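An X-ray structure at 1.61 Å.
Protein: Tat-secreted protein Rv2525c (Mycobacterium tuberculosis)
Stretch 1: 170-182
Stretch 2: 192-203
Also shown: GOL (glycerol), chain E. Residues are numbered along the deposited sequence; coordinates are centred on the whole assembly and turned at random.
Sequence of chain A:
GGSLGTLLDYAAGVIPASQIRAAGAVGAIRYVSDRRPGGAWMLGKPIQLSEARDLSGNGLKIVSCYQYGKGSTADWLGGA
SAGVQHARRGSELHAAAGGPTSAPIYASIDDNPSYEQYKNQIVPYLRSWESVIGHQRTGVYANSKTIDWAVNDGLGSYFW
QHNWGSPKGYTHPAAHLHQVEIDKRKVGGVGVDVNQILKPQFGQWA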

ATOM      1  N   TYR A 170       7.394   3.025  17.950  1.00  8.29           N
ATOM      2  CA  TYR A 170       7.462   1.574  17.750  1.00  8.01           C
ATOM      3  C   TYR A 170       7.459   1.152  16.288  1.00 10.01           C
ATOM      4  O   TYR A 170       6.669   1.649  15.491  1.00  9.23           O
ATOM      5  CB  TYR A 170       6.245   0.916  18.439  1.00  9.27           C
ATOM      6  CG  TYR A 170       6.204  -0.601  18.362  1.00  8.51           C
ATOM      7  CD1 TYR A 170       7.116  -1.383  19.077  1.00 10.32           C
ATOM      8  CD2 TYR A 170       5.208  -1.254  17.645  1.00  8.84           C
ATOM      9  CE1 TYR A 170       7.040  -2.779  19.067  1.00  9.89           C
ATOM     10  CE2 TYR A 170       5.156  -2.648  17.578  1.00  9.62           C
ATOM     11  CZ  TYR A 170       6.063  -3.407  18.304  1.00  9.02           C
ATOM     12  OH  TYR A 170       5.957  -4.772  18.310  1.00  8.31           O
ATOM     13  N   THR A 171       8.264   0.114  15.982  1.00  7.12           N
ATOM     14  CA  THR A 171       8.227  -0.510  14.672  1.00  7.43           C
ATOM     15  C   THR A 171       7.920  -1.992  14.912  1.00  9.63           C
ATOM     16  O   THR A 171       8.727  -2.668  15.563  1.00  7.54           O
ATOM     17  CB  THR A 171       9.544  -0.280  13.921  1.00 15.14           C
ATOM     18  OG1 THR A 171       9.716   1.123  13.709  1.00 13.16           O
ATOM     19  CG2 THR A 171       9.564  -0.978  12.568  1.00 18.08           C
ATOM     20  N   HIS A 172       6.822  -2.528  14.307  1.00  7.13           N
ATOM     21  CA  HIS A 172       6.501  -3.947  14.494  1.00  6.68           C
ATOM     22  C   HIS A 172       7.612  -4.818  13.906  1.00  9.25           C
ATOM     23  O   HIS A 172       8.025  -4.545  12.785  1.00  7.73           O
ATOM     24  CB  HIS A 172       5.138  -4.313  13.855  1.00  7.30           C
ATOM     25  CG  HIS A 172       4.599  -5.619  14.337  1.00  9.80           C
ATOM     26  ND1 HIS A 172       5.121  -6.822  13.906  1.00 10.46           N
ATOM     27  CD2 HIS A 172       3.626  -5.867  15.244  1.00 10.97           C
ATOM     28  CE1 HIS A 172       4.456  -7.754  14.565  1.00  9.18           C
ATOM     29  NE2 HIS A 172       3.541  -7.227  15.365  1.00  9.38           N
ATOM     30  N   PRO A 173       8.111  -5.845  14.642  1.00  8.79           N
ATOM     31  CA  PRO A 173       9.210  -6.686  14.109  1.00  8.85           C
ATOM     32  C   PRO A 173       8.839  -7.476  12.851  1.00 11.91           C
ATOM     33  O   PRO A 173       9.741  -7.986  12.181  1.00 11.66           O
ATOM     34  CB  PRO A 173       9.539  -7.636  15.275  1.00 10.76           C
ATOM     35  CG  PRO A 173       8.323  -7.663  16.111  1.00 15.68           C
ATOM     36  CD  PRO A 173       7.734  -6.272  16.004  1.00 11.02           C
ATOM     37  N   ALA A 174       7.546  -7.617  12.537  1.00  9.82           N
ATOM     38  CA  ALA A 174       7.136  -8.346  11.324  1.00 10.27           C
ATOM     39  C   ALA A 174       7.007  -7.412  10.101  1.00 11.94           C
ATOM     40  O   ALA A 174       6.874  -7.905   8.977  1.00 10.71           O
ATOM     41  CB  ALA A 174       5.802  -9.050  11.554  1.00 10.93           C
ATOM     42  N   ALA A 175       7.015  -6.077  10.317  1.00  7.52           N
ATOM     43  CA  ALA A 175       6.776  -5.141   9.201  1.00  7.37           C
ATOM     44  C   ALA A 175       7.933  -5.117   8.198  1.00  9.96           C
ATOM     45  O   ALA A 175       9.116  -5.194   8.573  1.00  9.19           O
ATOM     46  CB  ALA A 175       6.520  -3.736   9.726  1.00  8.18           C
ATOM     47  N   HIS A 176       7.577  -5.043   6.903  1.00  5.63           N
ATOM     48  CA  HIS A 176       8.511  -4.943   5.787  1.00  4.75           C
ATOM     49  C   HIS A 176       8.787  -3.479   5.485  1.00  7.92           C
ATOM     50  O   HIS A 176       9.882  -3.131   5.052  1.00  7.91           O
ATOM     51  CB  HIS A 176       7.898  -5.619   4.559  1.00  4.72           C
ATOM     52  CG  HIS A 176       7.670  -7.080   4.785  1.00  7.54           C
ATOM     53  ND1 HIS A 176       6.583  -7.535   5.513  1.00  8.45           N
ATOM     54  CD2 HIS A 176       8.474  -8.128   4.494  1.00  9.57           C
ATOM     55  CE1 HIS A 176       6.709  -8.851   5.565  1.00  8.62           C
ATOM     56  NE2 HIS A 176       7.845  -9.256   4.977  1.00  9.74           N
ATOM     57  N   LEU A 177       7.771  -2.621   5.714  1.00  4.48           N
ATOM     58  CA  LEU A 177       7.788  -1.189   5.451  1.00  4.89           C
ATOM     59  C   LEU A 177       7.175  -0.463   6.614  1.00  6.78           C
ATOM     60  O   LEU A 177       6.284  -1.023   7.256  1.00  5.37           O
ATOM     61  CB  LEU A 177       6.964  -0.882   4.189  1.00  5.19           C
ATOM     62  CG  LEU A 177       7.399  -1.635   2.930  1.00  8.18           C
ATOM     63  CD1 LEU A 177       6.399  -1.465   1.778  1.00  7.35           C
ATOM     64  CD2 LEU A 177       8.799  -1.214   2.473  1.00  5.55           C
ATOM     65  N   HIS A 178       7.594   0.780   6.857  1.00  5.70           N
ATOM     66  CA  HIS A 178       6.999   1.588   7.943  1.00  5.74           C
ATOM     67  C   HIS A 178       6.794   3.038   7.485  1.00  8.66           C
ATOM     68  O   HIS A 178       7.749   3.704   7.119  1.00  9.36           O
ATOM     69  CB  HIS A 178       7.876   1.531   9.210  1.00  6.00           C
ATOM     70  CG  HIS A 178       7.388   2.315  10.388  1.00  8.43           C
ATOM     71  ND1 HIS A 178       8.239   2.621  11.425  1.00 10.27           N
ATOM     72  CD2 HIS A 178       6.142   2.764  10.698  1.00 10.98           C
ATOM     73  CE1 HIS A 178       7.513   3.285  12.317  1.00 10.96           C
ATOM     74  NE2 HIS A 178       6.251   3.423  11.916  1.00 11.10           N
ATOM     75  N   GLN A 179       5.551   3.513   7.516  1.00  6.21           N
ATOM     76  CA  GLN A 179       5.229   4.892   7.165  1.00  5.77           C
ATOM     77  C   GLN A 179       5.626   5.750   8.364  1.00  9.93           C
ATOM     78  O   GLN A 179       5.040   5.591   9.444  1.00 10.33           O
ATOM     79  CB  GLN A 179       3.746   5.007   6.826  1.00  7.24           C
ATOM     80  CG  GLN A 179       3.413   6.330   6.133  1.00 11.54           C
ATOM     81  CD  GLN A 179       1.971   6.313   5.730  1.00 16.22           C
ATOM     82  OE1 GLN A 179       1.094   6.123   6.568  1.00  9.34           O
ATOM     83  NE2 GLN A 179       1.689   6.553   4.444  1.00 11.07           N
ATOM     84  N   VAL A 180       6.675   6.579   8.192  1.00  8.22           N
ATOM     85  CA  VAL A 180       7.218   7.385   9.304  1.00  9.29           C
ATOM     86  C   VAL A 180       6.905   8.879   9.214  1.00 14.10           C
ATOM     87  O   VAL A 180       7.148   9.581  10.189  1.00 12.53           O
ATOM     88  CB  VAL A 180       8.749   7.173   9.479  1.00 12.75           C
ATOM     89  CG1 VAL A 180       9.031   5.725   9.860  1.00 12.73           C
ATOM     90  CG2 VAL A 180       9.536   7.565   8.219  1.00 11.80           C
ATOM     91  N   GLU A 181       6.398   9.378   8.078  1.00 10.68           N
ATOM     92  CA  GLU A 181       6.105  10.818   7.943  1.00 10.67           C
ATOM     93  C   GLU A 181       4.970  11.001   6.975  1.00 14.57           C
ATOM     94  O   GLU A 181       5.004  10.424   5.895  1.00 10.95           O
ATOM     95  CB  GLU A 181       7.360  11.524   7.425  1.00 12.68           C
ATOM     96  CG  GLU A 181       7.414  13.010   7.642  1.00 28.17           C
ATOM     97  CD  GLU A 181       8.563  13.651   6.886  1.00 53.20           C
ATOM     98  OE1 GLU A 181       9.614  13.920   7.510  1.00 59.09           O
ATOM     99  OE2 GLU A 181       8.410  13.878   5.663  1.00 37.94           O
ATOM    100  N   ILE A 182       3.962  11.790   7.364  1.00 13.84           N
ATOM    101  CA  ILE A 182       2.795  12.071   6.532  1.00 15.38           C
ATOM    102  C   ILE A 182       2.807  13.522   6.089  1.00 21.35           C
ATOM    103  O   ILE A 182       2.877  14.419   6.936  1.00 20.73           O
ATOM    104  CB  ILE A 182       1.478  11.766   7.307  1.00 20.55           C
ATOM    105  CG1 ILE A 182       1.377  10.294   7.692  1.00 21.94           C
ATOM    106  CG2 ILE A 182       0.228  12.258   6.535  1.00 21.99           C
ATOM    107  CD1 ILE A 182       1.299   9.408   6.614  1.00 22.46           C
ATOM    108  N   VAL A 192       4.092  14.224  -0.367  1.00  7.35           N
ATOM    109  CA  VAL A 192       4.458  12.806  -0.266  1.00  6.73           C
ATOM    110  C   VAL A 192       4.541  12.388   1.190  1.00 10.22           C
ATOM    111  O   VAL A 192       4.787  13.223   2.068  1.00  9.80           O
ATOM    112  CB  VAL A 192       5.791  12.447  -0.998  1.00  8.72           C
ATOM    113  CG1 VAL A 192       5.724  12.773  -2.487  1.00  8.86           C
ATOM    114  CG2 VAL A 192       7.017  13.104  -0.338  1.00  8.36           C
ATOM    115  N   ASP A 193       4.343  11.096   1.418  1.00  7.86           N
ATOM    116  CA  ASP A 193       4.579  10.413   2.680  1.00  7.52           C
ATOM    117  C   ASP A 193       5.880   9.660   2.562  1.00 11.74           C
ATOM    118  O   ASP A 193       6.230   9.184   1.468  1.00 10.47           O
ATOM    119  CB  ASP A 193       3.430   9.455   3.039  1.00  8.54           C
ATOM    120  CG  ASP A 193       2.048  10.093   2.973  1.00 10.90           C
ATOM    121  OD1 ASP A 193       1.907  11.262   3.426  1.00 12.64           O
ATOM    122  OD2 ASP A 193       1.099   9.403   2.543  1.00 16.13           O
ATOM    123  N   VAL A 194       6.572   9.495   3.677  1.00  8.21           N
ATOM    124  CA  VAL A 194       7.867   8.835   3.692  1.00  8.00           C
ATOM    125  C   VAL A 194       7.756   7.494   4.377  1.00  9.73           C
ATOM    126  O   VAL A 194       7.198   7.403   5.480  1.00  8.18           O
ATOM    127  CB  VAL A 194       8.943   9.720   4.362  1.00 12.65           C
ATOM    128  CG1 VAL A 194      10.287   9.014   4.387  1.00 11.44           C
ATOM    129  CG2 VAL A 194       9.066  11.069   3.648  1.00 13.52           C
ATOM    130  N   ASN A 195       8.322   6.455   3.732  1.00  7.59           N
ATOM    131  CA  ASN A 195       8.284   5.103   4.272  1.00  6.45           C
ATOM    132  C   ASN A 195       9.686   4.556   4.365  1.00  9.77           C
ATOM    133  O   ASN A 195      10.455   4.686   3.396  1.00  9.89           O
ATOM    134  CB  ASN A 195       7.421   4.187   3.395  1.00  6.29           C
ATOM    135  CG  ASN A 195       6.041   4.764   3.213  1.00  9.25           C
ATOM    136  OD1 ASN A 195       5.195   4.612   4.091  1.00  8.02           O
ATOM    137  ND2 ASN A 195       5.832   5.532   2.143  1.00  7.09           N
ATOM    138  N   GLN A 196      10.001   3.868   5.468  1.00  6.67           N
ATOM    139  CA  GLN A 196      11.297   3.193   5.658  1.00  7.36           C
ATOM    140  C   GLN A 196      11.175   1.721   5.292  1.00 11.07           C
ATOM    141  O   GLN A 196      10.209   1.060   5.672  1.00  8.94           O
ATOM    142  CB  GLN A 196      11.742   3.320   7.118  1.00  9.13           C
ATOM    143  CG  GLN A 196      12.123   4.752   7.472  1.00 19.61           C
ATOM    144  CD  GLN A 196      12.782   4.906   8.826  1.00 38.61           C
ATOM    145  OE1 GLN A 196      12.581   4.115   9.763  1.00 36.53           O
ATOM    146  NE2 GLN A 196      13.557   5.968   8.960  1.00 26.43           N
ATOM    147  N   ILE A 197      12.152   1.212   4.551  1.00  6.98           N
ATOM    148  CA  ILE A 197      12.257  -0.203   4.211  1.00  7.36           C
ATOM    149  C   ILE A 197      12.947  -0.906   5.407  1.00 10.94           C
ATOM    150  O   ILE A 197      14.033  -0.480   5.849  1.00 10.36           O
ATOM    151  CB  ILE A 197      13.057  -0.386   2.900  1.00  9.86           C
ATOM    152  CG1 ILE A 197      12.355   0.311   1.709  1.00  8.39           C
ATOM    153  CG2 ILE A 197      13.324  -1.883   2.641  1.00  8.63           C
ATOM    154  CD1 ILE A 197      13.328   0.448   0.474  1.00  8.57           C
ATOM    155  N   LEU A 198      12.339  -1.991   5.894  1.00  6.85           N
ATOM    156  CA  LEU A 198      12.850  -2.707   7.059  1.00  7.02           C
ATOM    157  C   LEU A 198      13.407  -4.081   6.770  1.00  9.31           C
ATOM    158  O   LEU A 198      14.173  -4.620   7.584  1.00  9.60           O
ATOM    159  CB  LEU A 198      11.712  -2.880   8.060  1.00  7.72           C
ATOM    160  CG  LEU A 198      11.076  -1.553   8.538  1.00 12.69           C
ATOM    161  CD1 LEU A 198       9.753  -1.822   9.189  1.00 14.44           C
ATOM    162  CD2 LEU A 198      12.043  -0.764   9.433  1.00 15.46           C
ATOM    163  N   LYS A 199      12.937  -4.694   5.682  1.00  7.02           N
ATOM    164  CA  LYS A 199      13.366  -6.043   5.309  1.00  7.43           C
ATOM    165  C   LYS A 199      13.796  -6.044   3.835  1.00  8.55           C
ATOM    166  O   LYS A 199      13.219  -5.295   3.023  1.00  9.13           O
ATOM    167  CB  LYS A 199      12.245  -7.059   5.569  1.00 10.99           C
ATOM    168  CG  LYS A 199      11.851  -7.150   7.052  1.00 12.82           C
ATOM    169  CD  LYS A 199      10.795  -8.210   7.340  1.00 14.23           C
ATOM    170  CE  LYS A 199      10.322  -8.172   8.798  1.00 23.87           C
ATOM    171  NZ  LYS A 199      11.399  -8.414   9.785  1.00 28.87           N
ATOM    172  N   PRO A 200      14.794  -6.873   3.476  1.00  7.44           N
ATOM    173  CA  PRO A 200      15.309  -6.830   2.087  1.00  7.89           C
ATOM    174  C   PRO A 200      14.301  -7.259   1.021  1.00 10.48           C
ATOM    175  O   PRO A 200      14.363  -6.737  -0.092  1.00 10.82           O
ATOM    176  CB  PRO A 200      16.536  -7.742   2.107  1.00  9.13           C
ATOM    177  CG  PRO A 200      16.420  -8.580   3.378  1.00 14.07           C
ATOM    178  CD  PRO A 200      15.616  -7.742   4.355  1.00  9.30           C
ATOM    179  N   GLN A 201      13.388  -8.190   1.358  1.00  7.72           N
ATOM    180  CA  GLN A 201      12.300  -8.609   0.460  1.00  7.44           C
ATOM    181  C   GLN A 201      11.028  -7.917   0.964  1.00  8.41           C
ATOM    182  O   GLN A 201      10.439  -8.369   1.953  1.00  7.81           O
ATOM    183  CB  GLN A 201      12.143 -10.133   0.406  1.00  8.36           C
ATOM    184  CG  GLN A 201      13.274 -10.810  -0.390  1.00 10.94           C
ATOM    185  CD  GLN A 201      13.205 -10.422  -1.856  1.00 16.59           C
ATOM    186  OE1 GLN A 201      12.134 -10.429  -2.471  1.00 16.50           O
ATOM    187  NE2 GLN A 201      14.340 -10.094  -2.437  1.00 16.98           N
ATOM    188  N   PHE A 202      10.656  -6.786   0.358  1.00  5.18           N
ATOM    189  CA  PHE A 202       9.573  -5.950   0.895  1.00  5.43           C
ATOM    190  C   PHE A 202       8.410  -5.781  -0.074  1.00  8.00           C
ATOM    191  O   PHE A 202       7.547  -4.957   0.191  1.00  6.09           O
ATOM    192  CB  PHE A 202      10.129  -4.567   1.302  1.00  7.34           C
ATOM    193  CG  PHE A 202      10.889  -3.843   0.210  1.00  6.26           C
ATOM    194  CD1 PHE A 202      10.228  -3.001  -0.684  1.00  7.51           C
ATOM    195  CD2 PHE A 202      12.272  -3.981   0.091  1.00  6.83           C
ATOM    196  CE1 PHE A 202      10.943  -2.310  -1.684  1.00  7.47           C
ATOM    197  CE2 PHE A 202      12.982  -3.270  -0.885  1.00  9.64           C
ATOM    198  CZ  PHE A 202      12.315  -2.451  -1.774  1.00  7.35           C
ATOM    199  N   GLY A 203       8.409  -6.528  -1.187  1.00  5.48           N
ATOM    200  CA  GLY A 203       7.300  -6.454  -2.126  1.00  6.43           C
ATOM    201  C   GLY A 203       7.618  -5.708  -3.405  1.00 10.46           C
ATOM    202  O   GLY A 203       6.716  -5.430  -4.201  1.00  8.94           O
TER
HETATM  203  C1  GOL E 304      -0.753   5.569   2.258  1.00 24.28           C
HETATM  204  O1  GOL E 304      -0.946   6.652   3.152  1.00 21.06           O
HETATM  205  C2  GOL E 304      -2.030   4.774   2.133  1.00 27.07           C
HETATM  206  O2  GOL E 304      -3.051   5.592   1.546  1.00 22.33           O
HETATM  207  C3  GOL E 304      -1.750   3.559   1.279  1.00 30.46           C
HETATM  208  O3  GOL E 304      -2.929   3.059   0.672  1.00 33.09           O
HETATM  209  O   HOH W   1      10.890   2.283  10.948  1.00 14.95           O
HETATM  210  O   HOH W   2       6.010  13.288   4.488  1.00 20.56           O

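The apolar centre of the contact forms around L198 and L177. L198, whose CA-to-CB bond points toward stretch 1, brings its CD1 into a pocket lined by several residues: it lies 3.5 Å from T171 CG2, 3.8 Å from A175 CB and 3.8 Å from H178 CB. One methyl group thus touches both the loop that precedes the strand and the strand itself. L177 makes a second cluster, with its CD2 3.9 Å from I197 CG1 and 3.8 Å from F202 CB. Its CA-to-CB bond is directed to the sheet face shared with I197, and the end of the side chain comes nearer to stretch 2. Farther along, V180 CG2 packs 4.2 Å from V194 CG1 and 3.9 Å from the aliphatic CG of Q196.

Part of this core is carried by two antiparallel strands, one including L177 to Q179 and the other N195 to I197, whose axes approach to 4.4 Å. L177 pairs with I197 and Q179 with N195 at non-hydrogen-bonded positions, with their side chains on one face; H178 pairs with Q196 at a hydrogen-bonded position, their side chains on the other. The H178-Q196 pair is closed by two bonds, H178 N to Q196 O at 2.9 Å and Q196 N to H178 O at 2.8 Å. Beyond Q179 the register slips by one residue in a beta bulge. There V194 O accepts a bond from V180 N at 2.9 Å and a weak one from E181 N at 3.4 Å, so two successive amides converge on one carbonyl, while V194 N returns a bond to E181 O at 2.9 Å. CA-H...O contacts supplement this ladder, among them L177 CA to Q196 O at 3.3 Å and N195 CA to H178 O at 3.2 Å. At the other end H176 O receives L198 N at 2.8 Å and, weakly, K199 N at 3.5 Å, extending the bonding beyond the L177-I197 pair.

K199 joins the apolar and polar parts of the interface. Its CD lies over one face of the H176 ring, 4.0 Å from the centroid, in a CH-pi contact; with chi2 and chi3 both t and chi4 m, the chain turns at its last torsion and brings NZ to P173 O, where it donates a hydrogen bond of 2.9 Å. That carbonyl belongs to the type I turn from H172 to A175, closed by A175 N bonding to H172 O at 3.1 Å. The same turn is braced by A174 N, which donates to H172 ND1 at 2.9 Å.

Water and glycerol complete the polar edge. Water 1 links the side chains of the H178-Q196 pair, lying 2.7 Å from H178 ND1 and donating to Q196 OE1 at 2.8 Å. Water 2 donates to both E181 OE2 and V192 O, each at 2.7 Å, bridging a carboxylate to a backbone carbonyl that could not bond to each other directly. A glycerol, probably from the crystallisation liquor, accepts a bond at its O1 from Q179 NE2 (2.9 Å) and donates weakly from O1 to D193 OD2 (3.5 Å).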